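PDB 3BB8: CDP-4-keto-6-deoxy-D-glucose-3-dehydrase from Yersinia pseudotuberculosis, which probably uses pyridoxal 5'-phosphate to remove the 3-hydroxyl group of CDP-4-keto-6-deoxy-D-glucose during synthesis of lipopolysaccharide sugars. Local coordinates for residues 188-193 with 203-208; 214-219 with 227-232. The protein carries 1 engineered substitution. One frame throughout, in Å; residues are numbered along the deposited sequence.

Interaction 1: residues 188-193 with 203-208; sequences LIEDCC and KMAGTF. With PLP (pyridoxal-5'-phosphate), chain C.
With CG of Glu190 turned anti to its own carbonyl carbon (chi1 -85°) and the chain extended beyond it, the carboxylate is delivered to the backbone N-H groups of the 203-208 segment. Cys192, two residues along, has its SG rotated in the same sense (chi1 -59°) and sets it against the same segment. OE1 of Glu190 accepts from Phe208 N at 2.9 Å with an N-H...O angle of 150°, on the syn side and slightly out of the carboxylate plane; it also takes a hydrogen bond from Gly209 N. OE2 lies 2.7 Å from Gly206 N in a second hydrogen bond, although the position of this oxygen is less certain. Thr207 N is close to OE1 but badly angled. The N-H groups of Gly206, Phe208 and Gly209 probably hold this buried carboxylate in its rotation. Cys192 SG packs 3.4 Å from Gly206 CA, at the bend of a type II beta turn from Met204 to Thr207, where the side-chain-less residue lets the sulfur come close. Within the turn, Thr207 OG1 donates to Met204 O over 2.8 Å; flanking it, the Lys203 chain lies with CD over the centre of one face of the Phe208 ring, where the two ends of the loop meet. Asp191, between the two contact residues, points away from the turn. Its OD1 accepts from N1 of the cofactor at 2.9 Å and is also hydrogen-bonded to Thr123 OG1, while OD2 receives Cys193 N, also at 2.9 Å, in an Asx turn that orients the carboxylate. Cys193 SG comes within 3.8 Å of C6 of the pyridine. An aspartate at the end of a sheet strand, bonded to the pyridine nitrogen, is the hallmark of the cofactor site in the aspartate aminotransferase fold.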
ATOM      1  N   LEU A 188     -14.762 -16.296  -8.387  1.00 32.64           N
ATOM      2  CA  LEU A 188     -14.684 -16.596  -6.959  1.00 33.35           C
ATOM      3  C   LEU A 188     -13.381 -16.127  -6.310  1.00 33.01           C
ATOM      4  O   LEU A 188     -12.292 -16.587  -6.677  1.00 31.47           O
ATOM      5  CB  LEU A 188     -14.838 -18.103  -6.689  1.00 32.70           C
ATOM      6  CG  LEU A 188     -14.629 -18.450  -5.199  1.00 33.58           C
ATOM      7  CD1 LEU A 188     -15.817 -17.940  -4.403  1.00 27.69           C
ATOM      8  CD2 LEU A 188     -14.453 -19.952  -4.992  1.00 31.76           C
ATOM      9  N   ILE A 189     -13.490 -15.227  -5.337  1.00 32.59           N
ATOM     10  CA  ILE A 189     -12.300 -14.757  -4.628  1.00 31.94           C
ATOM     11  C   ILE A 189     -12.315 -15.242  -3.177  1.00 32.98           C
ATOM     12  O   ILE A 189     -13.247 -14.959  -2.420  1.00 31.32           O
ATOM     13  CB  ILE A 189     -12.186 -13.218  -4.644  1.00 30.89           C
ATOM     14  CG1 ILE A 189     -11.906 -12.745  -6.072  1.00 31.97           C
ATOM     15  CG2 ILE A 189     -11.044 -12.764  -3.729  1.00 27.44           C
ATOM     16  CD1 ILE A 189     -12.012 -11.271  -6.265  1.00 28.28           C
ATOM     17  N   GLU A 190     -11.273 -15.979  -2.809  1.00 32.67           N
ATOM     18  CA  GLU A 190     -11.121 -16.513  -1.461  1.00 31.81           C
ATOM     19  C   GLU A 190     -10.233 -15.635  -0.582  1.00 32.33           C
ATOM     20  O   GLU A 190      -9.010 -15.640  -0.739  1.00 29.67           O
ATOM     21  CB  GLU A 190     -10.465 -17.889  -1.504  1.00 33.84           C
ATOM     22  CG  GLU A 190     -11.354 -19.080  -1.739  1.00 36.38           C
ATOM     23  CD  GLU A 190     -10.531 -20.357  -1.755  1.00 38.85           C
ATOM     24  OE1 GLU A 190      -9.991 -20.711  -2.827  1.00 42.37           O
ATOM     25  OE2 GLU A 190     -10.394 -20.993  -0.690  1.00 36.91           O
ATOM     26  N   ASP A 191     -10.833 -14.889   0.341  1.00 31.69           N
ATOM     27  CA  ASP A 191     -10.050 -14.077   1.266  1.00 28.77           C
ATOM     28  C   ASP A 191      -9.577 -15.050   2.350  1.00 29.12           C
ATOM     29  O   ASP A 191     -10.364 -15.491   3.189  1.00 29.31           O
ATOM     30  CB  ASP A 191     -10.918 -12.972   1.879  1.00 27.50           C
ATOM     31  CG  ASP A 191     -10.168 -12.135   2.915  1.00 28.92           C
ATOM     32  OD1 ASP A 191     -10.648 -11.017   3.221  1.00 29.01           O
ATOM     33  OD2 ASP A 191      -9.116 -12.590   3.429  1.00 26.31           O
ATOM     34  N   CYS A 192      -8.292 -15.386   2.302  1.00 30.74           N
ATOM     35  CA  CYS A 192      -7.655 -16.308   3.238  1.00 27.32           C
ATOM     36  C   CYS A 192      -6.718 -15.547   4.165  1.00 27.89           C
ATOM     37  O   CYS A 192      -5.758 -16.121   4.692  1.00 26.01           O
ATOM     38  CB  CYS A 192      -6.834 -17.356   2.472  1.00 25.92           C
ATOM     39  SG  CYS A 192      -7.795 -18.345   1.309  1.00 31.87           S
ATOM     40  N   CYS A 193      -6.990 -14.261   4.366  1.00 26.77           N
ATOM     41  CA  CYS A 193      -6.136 -13.454   5.230  1.00 27.55           C
ATOM     42  C   CYS A 193      -6.016 -13.983   6.661  1.00 28.73           C
ATOM     43  O   CYS A 193      -5.049 -13.671   7.362  1.00 27.68           O
ATOM     44  CB  CYS A 193      -6.615 -12.003   5.234  1.00 27.00           C
ATOM     45  SG  CYS A 193      -6.247 -11.131   3.670  1.00 29.42           S
ATOM     46  N   LYS A 203      -7.666 -30.106   0.347  1.00 56.16           N
ATOM     47  CA  LYS A 203      -7.055 -29.098  -0.525  1.00 56.09           C
ATOM     48  C   LYS A 203      -6.849 -27.734   0.157  1.00 54.97           C
ATOM     49  O   LYS A 203      -7.783 -27.159   0.722  1.00 55.10           O
ATOM     50  CB  LYS A 203      -7.919 -28.939  -1.785  1.00 57.24           C
ATOM     51  CG  LYS A 203      -7.369 -27.993  -2.848  1.00 59.62           C
ATOM     52  CD  LYS A 203      -8.343 -27.871  -4.023  1.00 60.37           C
ATOM     53  CE  LYS A 203      -7.804 -26.965  -5.123  1.00 61.08           C
ATOM     54  NZ  LYS A 203      -6.468 -27.409  -5.623  1.00 62.37           N
ATOM     55  N   MET A 204      -5.620 -27.228   0.086  1.00 53.50           N
ATOM     56  CA  MET A 204      -5.232 -25.943   0.679  1.00 51.56           C
ATOM     57  C   MET A 204      -6.201 -24.797   0.358  1.00 49.42           C
ATOM     58  O   MET A 204      -6.596 -24.609  -0.793  1.00 48.97           O
ATOM     59  CB  MET A 204      -3.831 -25.568   0.198  1.00 52.84           C
ATOM     60  CG  MET A 204      -3.243 -24.358   0.884  1.00 55.60           C
ATOM     61  SD  MET A 204      -2.903 -24.681   2.618  1.00 59.65           S
ATOM     62  CE  MET A 204      -1.335 -25.546   2.520  1.00 56.22           C
ATOM     63  N   ALA A 205      -6.572 -24.031   1.379  1.00 46.72           N
ATOM     64  CA  ALA A 205      -7.501 -22.910   1.207  1.00 44.23           C
ATOM     65  C   ALA A 205      -6.931 -21.794   0.334  1.00 42.61           C
ATOM     66  O   ALA A 205      -5.798 -21.368   0.522  1.00 39.72           O
ATOM     67  CB  ALA A 205      -7.891 -22.346   2.565  1.00 43.38           C
ATOM     68  N   GLY A 206      -7.734 -21.315  -0.609  1.00 42.50           N
ATOM     69  CA  GLY A 206      -7.287 -20.249  -1.482  1.00 43.52           C
ATOM     70  C   GLY A 206      -6.981 -20.743  -2.877  1.00 44.59           C
ATOM     71  O   GLY A 206      -6.675 -19.955  -3.779  1.00 43.37           O
ATOM     72  N   THR A 207      -7.089 -22.054  -3.060  1.00 44.72           N
ATOM     73  CA  THR A 207      -6.809 -22.665  -4.347  1.00 44.20           C
ATOM     74  C   THR A 207      -8.051 -23.289  -4.983  1.00 43.57           C
ATOM     75  O   THR A 207      -7.947 -24.058  -5.935  1.00 43.35           O
ATOM     76  CB  THR A 207      -5.706 -23.729  -4.203  1.00 43.71           C
ATOM     77  OG1 THR A 207      -6.234 -24.890  -3.553  1.00 45.23           O
ATOM     78  CG2 THR A 207      -4.568 -23.183  -3.351  1.00 44.21           C
ATOM     79  N   PHE A 208      -9.226 -22.950  -4.464  1.00 41.98           N
ATOM     80  CA  PHE A 208     -10.463 -23.486  -5.020  1.00 41.70           C
ATOM     81  C   PHE A 208     -11.064 -22.468  -5.978  1.00 42.05           C
ATOM     82  O   PHE A 208     -11.780 -22.822  -6.918  1.00 41.21           O
ATOM     83  CB  PHE A 208     -11.490 -23.783  -3.919  1.00 43.20           C
ATOM     84  CG  PHE A 208     -11.065 -24.854  -2.942  1.00 45.18           C
ATOM     85  CD1 PHE A 208     -10.018 -24.635  -2.053  1.00 44.61           C
ATOM     86  CD2 PHE A 208     -11.741 -26.073  -2.892  1.00 46.65           C
ATOM     87  CE1 PHE A 208      -9.649 -25.608  -1.127  1.00 46.24           C
ATOM     88  CE2 PHE A 208     -11.380 -27.054  -1.970  1.00 45.64           C
ATOM     89  CZ  PHE A 208     -10.331 -26.818  -1.084  1.00 46.88           C
TER
HETATM   90  N1  PLP C 500      -9.650  -9.771   5.674  1.00 36.22           N
HETATM   91  C2  PLP C 500      -9.647 -10.408   6.904  1.00 38.72           C
HETATM   92  C2A PLP C 500     -10.726 -11.451   7.162  1.00 34.87           C
HETATM   93  C3  PLP C 500      -8.652 -10.078   7.872  1.00 37.58           C
HETATM   94  O3  PLP C 500      -8.615 -10.672   9.085  1.00 42.26           O
HETATM   95  C4  PLP C 500      -7.637  -9.075   7.563  1.00 38.87           C
HETATM   96  C4A PLP C 500      -6.548  -8.774   8.650  1.00 40.82           C
HETATM   97  C5  PLP C 500      -7.702  -8.444   6.277  1.00 36.77           C
HETATM   98  C6  PLP C 500      -8.743  -8.831   5.347  1.00 36.10           C
HETATM   99  C5A PLP C 500      -6.778  -7.393   5.742  1.00 33.12           C
HETATM  100  O4P PLP C 500      -5.489  -7.524   6.149  1.00 28.67           O
HETATM  101  P   PLP C 500      -4.533  -6.320   6.615  1.00 28.86           P
HETATM  102  O1P PLP C 500      -3.120  -6.851   6.493  1.00 27.71           O
HETATM  103  O2P PLP C 500      -4.936  -6.038   8.179  1.00 30.42           O
HETATM  104  O3P PLP C 500      -4.787  -5.080   5.751  1.00 26.52           O

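Interaction 2: residues 214-219 with 227-232; sequences VSFYPA and GGAVFT. With PLP (pyridoxal-5'-phosphate), chain C.
Ser215 OG is held by two partners: it donates to O1P of the cofactor phosphate at 2.6 Å and accepts from Tyr217 N at 3.2 Å, closing an ST turn just where the strand ends. Ser215 faces the cofactor side of the sheet, and its chi1 (165°), anti to the backbone N, carries OG toward the phosphate and within reach of Tyr217 N. Behind it, Ser215 forms a non-hydrogen-bonded pair with Gly228, whose bare CA leaves room for Val214 O, 3.2 Å away. Val214 and Ala229 make the adjoining hydrogen-bonded pair, with Ala229 N 3.0 Å from Val214 O. Strand 228-232 runs antiparallel to both its neighbours, 79-83 and 211-215, as the reversed strand does in aspartate aminotransferase-fold sheets, and the loop between the segments carries the engineered Lys220 of the cofactor pocket. Phe216 N donates to Gly227 O at 2.6 Å, tilted from the carbonyl plane, while the Phe216 ring reaches Gly228 N with CD1 at 3.4 Å. Tyr217 CB lies by the phosphate, 3.7 Å from O1P, while its ring meets Trp247 of the second subunit edge-to-face. On the side of the sheet bearing Val214 and Ala229, Val214 CB sits at the edge of the Phe231 ring, 4.1 Å from CE2.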
ATOM      1  N   VAL A 214      -3.971 -13.205   1.204  1.00 30.16           N
ATOM      2  CA  VAL A 214      -3.551 -13.509   2.563  1.00 29.56           C
ATOM      3  C   VAL A 214      -2.910 -12.244   3.125  1.00 29.93           C
ATOM      4  O   VAL A 214      -2.467 -11.372   2.360  1.00 29.14           O
ATOM      5  CB  VAL A 214      -2.528 -14.691   2.591  1.00 30.53           C
ATOM      6  CG1 VAL A 214      -1.221 -14.273   1.949  1.00 29.73           C
ATOM      7  CG2 VAL A 214      -2.293 -15.147   4.030  1.00 29.86           C
ATOM      8  N   SER A 215      -2.873 -12.137   4.450  1.00 27.49           N
ATOM      9  CA  SER A 215      -2.303 -10.968   5.117  1.00 25.90           C
ATOM     10  C   SER A 215      -1.090 -11.282   5.994  1.00 25.16           C
ATOM     11  O   SER A 215      -0.982 -12.376   6.534  1.00 27.01           O
ATOM     12  CB  SER A 215      -3.376 -10.309   5.985  1.00 24.15           C
ATOM     13  OG  SER A 215      -2.790  -9.400   6.904  1.00 19.95           O
ATOM     14  N   PHE A 216      -0.187 -10.320   6.157  1.00 25.05           N
ATOM     15  CA  PHE A 216       0.977 -10.549   7.012  1.00 26.23           C
ATOM     16  C   PHE A 216       1.091  -9.508   8.118  1.00 26.90           C
ATOM     17  O   PHE A 216       2.193  -9.114   8.514  1.00 24.93           O
ATOM     18  CB  PHE A 216       2.265 -10.576   6.187  1.00 26.10           C
ATOM     19  CG  PHE A 216       2.221 -11.535   5.048  1.00 25.36           C
ATOM     20  CD1 PHE A 216       2.630 -11.139   3.774  1.00 24.28           C
ATOM     21  CD2 PHE A 216       1.741 -12.824   5.228  1.00 24.59           C
ATOM     22  CE1 PHE A 216       2.557 -12.022   2.693  1.00 24.19           C
ATOM     23  CE2 PHE A 216       1.664 -13.715   4.149  1.00 25.25           C
ATOM     24  CZ  PHE A 216       2.074 -13.309   2.882  1.00 24.26           C
ATOM     25  N   TYR A 217      -0.067  -9.042   8.582  1.00 29.20           N
ATOM     26  CA  TYR A 217      -0.151  -8.095   9.687  1.00 29.81           C
ATOM     27  C   TYR A 217       0.291  -8.939  10.913  1.00 29.89           C
ATOM     28  O   TYR A 217       0.100 -10.155  10.928  1.00 29.63           O
ATOM     29  CB  TYR A 217      -1.603  -7.616   9.826  1.00 31.02           C
ATOM     30  CG  TYR A 217      -1.798  -6.532  10.849  1.00 32.96           C
ATOM     31  CD1 TYR A 217      -1.237  -5.272  10.666  1.00 34.66           C
ATOM     32  CD2 TYR A 217      -2.482  -6.783  12.035  1.00 33.92           C
ATOM     33  CE1 TYR A 217      -1.344  -4.292  11.636  1.00 34.78           C
ATOM     34  CE2 TYR A 217      -2.596  -5.808  13.011  1.00 33.42           C
ATOM     35  CZ  TYR A 217      -2.022  -4.567  12.805  1.00 34.33           C
ATOM     36  OH  TYR A 217      -2.104  -3.601  13.779  1.00 37.50           O
ATOM     37  N   PRO A 218       0.880  -8.315  11.947  1.00 29.83           N
ATOM     38  CA  PRO A 218       1.329  -9.091  13.117  1.00 30.19           C
ATOM     39  C   PRO A 218       0.352 -10.080  13.762  1.00 31.00           C
ATOM     40  O   PRO A 218       0.770 -11.086  14.336  1.00 30.59           O
ATOM     41  CB  PRO A 218       1.794  -8.010  14.089  1.00 28.70           C
ATOM     42  CG  PRO A 218       2.338  -6.941  13.137  1.00 29.96           C
ATOM     43  CD  PRO A 218       1.235  -6.893  12.089  1.00 28.84           C
ATOM     44  N   ALA A 219      -0.940  -9.807  13.659  1.00 31.28           N
ATOM     45  CA  ALA A 219      -1.937 -10.680  14.257  1.00 32.45           C
ATOM     46  C   ALA A 219      -2.172 -11.954  13.454  1.00 33.59           C
ATOM     47  O   ALA A 219      -2.749 -12.918  13.964  1.00 33.82           O
ATOM     48  CB  ALA A 219      -3.257  -9.914  14.421  1.00 31.05           C
ATOM     49  N   GLY A 227       2.034  -6.260   5.263  1.00 20.77           N
ATOM     50  CA  GLY A 227       2.266  -6.929   4.002  1.00 19.26           C
ATOM     51  C   GLY A 227       1.186  -7.953   3.742  1.00 22.25           C
ATOM     52  O   GLY A 227       0.428  -8.306   4.649  1.00 24.69           O
ATOM     53  N   GLY A 228       1.107  -8.427   2.503  1.00 21.55           N
ATOM     54  CA  GLY A 228       0.127  -9.432   2.143  1.00 21.90           C
ATOM     55  C   GLY A 228       0.489  -9.995   0.782  1.00 24.56           C
ATOM     56  O   GLY A 228       1.546  -9.654   0.247  1.00 23.23           O
ATOM     57  N   ALA A 229      -0.378 -10.836   0.210  1.00 22.59           N
ATOM     58  CA  ALA A 229      -0.108 -11.402  -1.092  1.00 23.00           C
ATOM     59  C   ALA A 229      -1.353 -11.862  -1.834  1.00 27.10           C
ATOM     60  O   ALA A 229      -2.344 -12.285  -1.225  1.00 25.50           O
ATOM     61  CB  ALA A 229       0.874 -12.577  -0.962  1.00 22.32           C
ATOM     62  N   VAL A 230      -1.293 -11.748  -3.159  1.00 26.68           N
ATOM     63  CA  VAL A 230      -2.358 -12.205  -4.031  1.00 28.87           C
ATOM     64  C   VAL A 230      -1.730 -13.413  -4.732  1.00 31.23           C
ATOM     65  O   VAL A 230      -0.561 -13.365  -5.128  1.00 31.37           O
ATOM     66  CB  VAL A 230      -2.751 -11.139  -5.084  1.00 29.60           C
ATOM     67  CG1 VAL A 230      -3.812 -11.693  -6.025  1.00 28.71           C
ATOM     68  CG2 VAL A 230      -3.298  -9.906  -4.393  1.00 27.77           C
ATOM     69  N   PHE A 231      -2.481 -14.503  -4.841  1.00 31.67           N
ATOM     70  CA  PHE A 231      -1.987 -15.698  -5.495  1.00 32.94           C
ATOM     71  C   PHE A 231      -3.071 -16.298  -6.365  1.00 36.18           C
ATOM     72  O   PHE A 231      -4.262 -16.141  -6.087  1.00 36.77           O
ATOM     73  CB  PHE A 231      -1.449 -16.709  -4.470  1.00 36.81           C
ATOM     74  CG  PHE A 231      -2.376 -16.990  -3.316  1.00 37.83           C
ATOM     75  CD1 PHE A 231      -3.389 -17.935  -3.430  1.00 39.73           C
ATOM     76  CD2 PHE A 231      -2.185 -16.355  -2.089  1.00 39.84           C
ATOM     77  CE1 PHE A 231      -4.204 -18.257  -2.332  1.00 40.56           C
ATOM     78  CE2 PHE A 231      -2.988 -16.663  -0.982  1.00 40.84           C
ATOM     79  CZ  PHE A 231      -3.999 -17.619  -1.104  1.00 41.26           C
ATOM     80  N   THR A 232      -2.655 -16.959  -7.440  1.00 37.01           N
ATOM     81  CA  THR A 232      -3.602 -17.526  -8.387  1.00 39.24           C
ATOM     82  C   THR A 232      -2.943 -18.646  -9.172  1.00 40.69           C
ATOM     83  O   THR A 232      -1.747 -18.891  -9.041  1.00 40.69           O
ATOM     84  CB  THR A 232      -4.094 -16.433  -9.382  1.00 38.37           C
ATOM     85  OG1 THR A 232      -5.086 -16.977 -10.262  1.00 39.85           O
ATOM     86  CG2 THR A 232      -2.938 -15.911 -10.218  1.00 38.61           C
TER
HETATM   87  N1  PLP C 500      -9.650  -9.771   5.674  1.00 36.22           N
HETATM   88  C2  PLP C 500      -9.647 -10.408   6.904  1.00 38.72           C
HETATM   89  C2A PLP C 500     -10.726 -11.451   7.162  1.00 34.87           C
HETATM   90  C3  PLP C 500      -8.652 -10.078   7.872  1.00 37.58           C
HETATM   91  O3  PLP C 500      -8.615 -10.672   9.085  1.00 42.26           O
HETATM   92  C4  PLP C 500      -7.637  -9.075   7.563  1.00 38.87           C
HETATM   93  C4A PLP C 500      -6.548  -8.774   8.650  1.00 40.82           C
HETATM   94  C5  PLP C 500      -7.702  -8.444   6.277  1.00 36.77           C
HETATM   95  C6  PLP C 500      -8.743  -8.831   5.347  1.00 36.10           C
HETATM   96  C5A PLP C 500      -6.778  -7.393   5.742  1.00 33.12           C
HETATM   97  O4P PLP C 500      -5.489  -7.524   6.149  1.00 28.67           O
HETATM   98  P   PLP C 500      -4.533  -6.320   6.615  1.00 28.86           P
HETATM   99  O1P PLP C 500      -3.120  -6.851   6.493  1.00 27.71           O
HETATM  100  O2P PLP C 500      -4.936  -6.038   8.179  1.00 30.42           O
HETATM  101  O3P PLP C 500      -4.787  -5.080   5.751  1.00 26.52           O

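Interactions 1 and 2 follow one another along the chain, the first closing at residue 208 before the second opens at 214, and their centres lie 12 Å apart. Strand 211-215 joins them: it runs parallel to 187-191 and antiparallel to 228-232 in the large mixed sheet. They also touch directly, with Gly206 O 3.3 Å from Phe231 CE1 and Cys193 SG 3.6 Å from Ser215 N. Because 187-191 and 211-215 are parallel neighbours, their C-terminal ends lie on the same edge of the sheet and meet one cofactor, residues 188-193 at the pyridine nitrogen and 214-219 at the phosphate. Trp247 of the second subunit adds a further hydrogen bond to the cofactor, so the site is completed across the dimer.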